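Local coordinates for maltose/maltodextrin-binding protein (Thermus thermophilus, PDB 2GH9) that binds maltotriose as a periplasmic binding protein, probably delivering it to a membrane transporter for uptake into the cell, at residues G154-N159 / K343-W348. Sequence-based numbering, arbitrary orientation.
With GLC (alpha-D-glucopyranose), chain B; GLC (alpha-D-glucopyranose), chain C.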
ATOM      1  N   GLY A 154      -3.119 -10.172  10.215  1.00 22.83           N
ATOM      2  CA  GLY A 154      -1.947  -9.872  10.994  1.00 22.71           C
ATOM      3  C   GLY A 154      -1.177  -8.650  10.551  1.00 22.29           C
ATOM      4  O   GLY A 154      -0.324  -8.192  11.271  1.00 21.55           O
ATOM      5  N   ASP A 155      -1.492  -8.110   9.371  1.00 22.97           N
ATOM      6  CA  ASP A 155      -0.719  -7.008   8.779  1.00 22.49           C
ATOM      7  C   ASP A 155      -1.082  -5.596   9.326  1.00 22.06           C
ATOM      8  O   ASP A 155      -2.231  -5.182   9.274  1.00 22.41           O
ATOM      9  CB  ASP A 155      -0.887  -7.090   7.260  1.00 22.36           C
ATOM     10  CG  ASP A 155       0.120  -6.241   6.491  1.00 23.34           C
ATOM     11  OD1 ASP A 155       0.131  -5.027   6.710  1.00 25.37           O
ATOM     12  OD2 ASP A 155       0.860  -6.785   5.632  1.00 23.57           O
ATOM     13  N   PRO A 156      -0.099  -4.844   9.833  1.00 21.95           N
ATOM     14  CA  PRO A 156      -0.384  -3.513  10.433  1.00 21.42           C
ATOM     15  C   PRO A 156      -0.923  -2.429   9.457  1.00 21.23           C
ATOM     16  O   PRO A 156      -1.878  -1.688   9.778  1.00 20.60           O
ATOM     17  CB  PRO A 156       0.972  -3.095  11.033  1.00 21.02           C
ATOM     18  CG  PRO A 156       1.983  -3.921  10.366  1.00 21.69           C
ATOM     19  CD  PRO A 156       1.338  -5.181   9.877  1.00 21.85           C
ATOM     20  N   TYR A 157      -0.319  -2.352   8.276  1.00 20.79           N
ATOM     21  CA  TYR A 157      -0.871  -1.548   7.153  1.00 20.13           C
ATOM     22  C   TYR A 157      -2.356  -1.840   6.839  1.00 19.17           C
ATOM     23  O   TYR A 157      -3.166  -0.927   6.736  1.00 18.09           O
ATOM     24  CB  TYR A 157      -0.018  -1.792   5.906  1.00 19.91           C
ATOM     25  CG  TYR A 157      -0.499  -1.145   4.625  1.00 19.84           C
ATOM     26  CD1 TYR A 157      -0.073   0.111   4.280  1.00 18.91           C
ATOM     27  CD2 TYR A 157      -1.343  -1.833   3.742  1.00 19.50           C
ATOM     28  CE1 TYR A 157      -0.466   0.704   3.105  1.00 20.42           C
ATOM     29  CE2 TYR A 157      -1.766  -1.256   2.579  1.00 19.89           C
ATOM     30  CZ  TYR A 157      -1.310   0.030   2.247  1.00 19.71           C
ATOM     31  OH  TYR A 157      -1.696   0.660   1.084  1.00 19.44           O
ATOM     32  N   PHE A 158      -2.723  -3.107   6.690  1.00 19.51           N
ATOM     33  CA  PHE A 158      -4.123  -3.460   6.361  1.00 19.27           C
ATOM     34  C   PHE A 158      -5.109  -3.038   7.457  1.00 19.21           C
ATOM     35  O   PHE A 158      -6.250  -2.639   7.182  1.00 18.99           O
ATOM     36  CB  PHE A 158      -4.231  -4.968   6.107  1.00 19.63           C
ATOM     37  CG  PHE A 158      -3.839  -5.377   4.727  1.00 19.18           C
ATOM     38  CD1 PHE A 158      -4.810  -5.712   3.796  1.00 18.87           C
ATOM     39  CD2 PHE A 158      -2.515  -5.431   4.355  1.00 19.24           C
ATOM     40  CE1 PHE A 158      -4.454  -6.092   2.529  1.00 19.31           C
ATOM     41  CE2 PHE A 158      -2.160  -5.797   3.078  1.00 19.25           C
ATOM     42  CZ  PHE A 158      -3.130  -6.151   2.173  1.00 18.26           C
ATOM     43  N   ASN A 159      -4.639  -3.103   8.700  1.00 19.01           N
ATOM     44  CA  ASN A 159      -5.433  -2.760   9.880  1.00 19.08           C
ATOM     45  C   ASN A 159      -5.444  -1.289  10.284  1.00 19.06           C
ATOM     46  O   ASN A 159      -6.238  -0.914  11.143  1.00 18.14           O
ATOM     47  CB  ASN A 159      -4.957  -3.589  11.079  1.00 19.88           C
ATOM     48  CG  ASN A 159      -5.446  -4.997  11.017  1.00 19.39           C
ATOM     49  OD1 ASN A 159      -6.647  -5.232  11.077  1.00 20.53           O
ATOM     50  ND2 ASN A 159      -4.538  -5.939  10.849  1.00 20.06           N
ATOM     51  N   LYS A 343      10.882   1.566  11.613  1.00 31.13           N
ATOM     52  CA  LYS A 343      10.913   0.993  12.967  1.00 31.39           C
ATOM     53  C   LYS A 343       9.534   0.575  13.501  1.00 31.14           C
ATOM     54  O   LYS A 343       9.448  -0.308  14.356  1.00 31.88           O
ATOM     55  CB  LYS A 343      11.548   1.988  13.959  1.00 32.10           C
ATOM     56  CG  LYS A 343      13.081   2.035  13.947  1.00 34.85           C
ATOM     57  CD  LYS A 343      13.620   3.191  13.111  1.00 37.28           C
ATOM     58  CE  LYS A 343      15.065   3.568  13.504  1.00 37.87           C
ATOM     59  NZ  LYS A 343      15.575   4.697  12.643  1.00 39.39           N
ATOM     60  N   VAL A 344       8.463   1.194  13.010  1.00 31.01           N
ATOM     61  CA  VAL A 344       7.113   0.987  13.586  1.00 29.85           C
ATOM     62  C   VAL A 344       6.439  -0.315  13.141  1.00 29.54           C
ATOM     63  O   VAL A 344       5.831  -1.002  13.951  1.00 28.82           O
ATOM     64  CB  VAL A 344       6.202   2.192  13.308  1.00 30.34           C
ATOM     65  CG1 VAL A 344       4.758   1.924  13.807  1.00 30.09           C
ATOM     66  CG2 VAL A 344       6.771   3.446  13.989  1.00 29.82           C
ATOM     67  N   TRP A 345       6.576  -0.666  11.865  1.00 28.31           N
ATOM     68  CA  TRP A 345       5.821  -1.775  11.277  1.00 27.74           C
ATOM     69  C   TRP A 345       6.017  -3.110  12.003  1.00 27.97           C
ATOM     70  O   TRP A 345       5.068  -3.883  12.181  1.00 27.62           O
ATOM     71  CB  TRP A 345       6.210  -1.961   9.803  1.00 26.17           C
ATOM     72  CG  TRP A 345       5.966  -0.791   8.881  1.00 25.34           C
ATOM     73  CD1 TRP A 345       6.903  -0.125   8.146  1.00 24.62           C
ATOM     74  CD2 TRP A 345       4.697  -0.200   8.531  1.00 23.95           C
ATOM     75  NE1 TRP A 345       6.316   0.844   7.394  1.00 24.40           N
ATOM     76  CE2 TRP A 345       4.963   0.827   7.600  1.00 23.77           C
ATOM     77  CE3 TRP A 345       3.372  -0.436   8.915  1.00 23.95           C
ATOM     78  CZ2 TRP A 345       3.955   1.619   7.046  1.00 23.82           C
ATOM     79  CZ3 TRP A 345       2.379   0.355   8.382  1.00 24.54           C
ATOM     80  CH2 TRP A 345       2.677   1.375   7.447  1.00 24.54           C
ATOM     81  N   GLY A 346       7.255  -3.410  12.378  1.00 28.40           N
ATOM     82  CA  GLY A 346       7.560  -4.697  13.014  1.00 28.99           C
ATOM     83  C   GLY A 346       6.821  -4.904  14.334  1.00 29.04           C
ATOM     84  O   GLY A 346       6.013  -5.833  14.442  1.00 29.20           O
ATOM     85  N   PRO A 347       7.096  -4.053  15.343  1.00 29.88           N
ATOM     86  CA  PRO A 347       6.385  -4.154  16.628  1.00 30.17           C
ATOM     87  C   PRO A 347       4.870  -3.952  16.509  1.00 30.63           C
ATOM     88  O   PRO A 347       4.111  -4.553  17.279  1.00 30.57           O
ATOM     89  CB  PRO A 347       7.003  -3.030  17.461  1.00 31.01           C
ATOM     90  CG  PRO A 347       8.346  -2.770  16.823  1.00 31.76           C
ATOM     91  CD  PRO A 347       8.100  -2.978  15.361  1.00 29.95           C
ATOM     92  N   TRP A 348       4.439  -3.113  15.556  1.00 29.60           N
ATOM     93  CA  TRP A 348       3.007  -2.877  15.326  1.00 29.56           C
ATOM     94  C   TRP A 348       2.318  -4.144  14.878  1.00 28.89           C
ATOM     95  O   TRP A 348       1.268  -4.499  15.414  1.00 28.75           O
ATOM     96  CB  TRP A 348       2.808  -1.751  14.300  1.00 29.18           C
ATOM     97  CG  TRP A 348       1.400  -1.254  14.101  1.00 28.61           C
ATOM     98  CD1 TRP A 348       0.266  -1.618  14.785  1.00 28.74           C
ATOM     99  CD2 TRP A 348       0.994  -0.255  13.167  1.00 28.94           C
ATOM    100  NE1 TRP A 348      -0.816  -0.906  14.327  1.00 27.03           N
ATOM    101  CE2 TRP A 348      -0.398  -0.053  13.342  1.00 28.27           C
ATOM    102  CE3 TRP A 348       1.670   0.498  12.202  1.00 26.41           C
ATOM    103  CZ2 TRP A 348      -1.115   0.846  12.574  1.00 27.27           C
ATOM    104  CZ3 TRP A 348       0.961   1.398  11.460  1.00 27.28           C
ATOM    105  CH2 TRP A 348      -0.418   1.564  11.637  1.00 27.71           C
TER
HETATM  106  C1  GLC B   3       3.174  -1.257   3.662  1.00 21.41           C
HETATM  107  C2  GLC B   3       4.446  -0.429   3.647  1.00 23.81           C
HETATM  108  C3  GLC B   3       5.648  -1.299   3.978  1.00 20.91           C
HETATM  109  C4  GLC B   3       5.393  -2.028   5.291  1.00 22.87           C
HETATM  110  C5  GLC B   3       4.077  -2.821   5.273  1.00 21.20           C
HETATM  111  C6  GLC B   3       3.729  -3.460   6.625  1.00 22.18           C
HETATM  112  O2  GLC B   3       4.623   0.194   2.361  1.00 23.79           O
HETATM  113  O3  GLC B   3       6.816  -0.491   4.082  1.00 20.11           O
HETATM  114  O4  GLC B   3       6.503  -2.893   5.529  1.00 22.90           O
HETATM  115  O5  GLC B   3       3.002  -1.947   4.917  1.00 20.90           O
HETATM  116  O6  GLC B   3       2.794  -4.524   6.413  1.00 25.43           O
HETATM  117  C1  GLC C   2       0.759  -3.544  -0.482  1.00 15.32           C
HETATM  118  C2  GLC C   2       1.059  -2.057  -0.511  1.00 15.94           C
HETATM  119  C3  GLC C   2       2.254  -1.758   0.422  1.00 16.40           C
HETATM  120  C4  GLC C   2       2.074  -2.325   1.822  1.00 18.11           C
HETATM  121  C5  GLC C   2       1.685  -3.799   1.747  1.00 17.70           C
HETATM  122  C6  GLC C   2       1.339  -4.345   3.138  1.00 18.26           C
HETATM  123  O2  GLC C   2       1.399  -1.658  -1.841  1.00 16.86           O
HETATM  124  O3  GLC C   2       2.485  -0.368   0.484  1.00 16.48           O
HETATM  125  O4  GLC C   2       3.293  -2.168   2.575  1.00 19.54           O
HETATM  126  O5  GLC C   2       0.552  -3.983   0.867  1.00 14.21           O
HETATM  127  O6  GLC C   2       1.572  -5.752   3.237  1.00 19.26           O
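P156, in the first turn of helix 156-166, meets W345 and W348 of helix 341-357, its CA 6.0 Å from W348 CA, with no hydrogen bond between the segments. Its compact ring suits a helix start, where no backbone N-H is needed, and touches both indoles. CB lies over one face of W348 in a CH-pi contact, 3.8 Å from the five-membered-ring centroid, while CG packs at the edge of W345, 4.0 Å from W345 CE3. CZ3 of the W345 benzo ring also reaches Y157, 4.1 Å from Y157 CB. In this periplasmic-binding-protein fold the contact lines the maltotriose site: the broad, apolar indole face of W345 carries C4 of the chain B glucose, and chi1 of 175° swings the Y157 ring away from its backbone N, so one face has C4 of the chain C glucose over its centre. D155, at the N-cap, can hold two neighbouring units of the one trisaccharide because a carboxylate has two acceptor oxygens. OD1 accepts from O6 of the chain B glucose and OD2 from O6 of the chain C glucose, each at 2.7 Å, while F158 N gives OD1 a weak capping bond. W348 also packs edge-to-face with F163, further along helix 156-166.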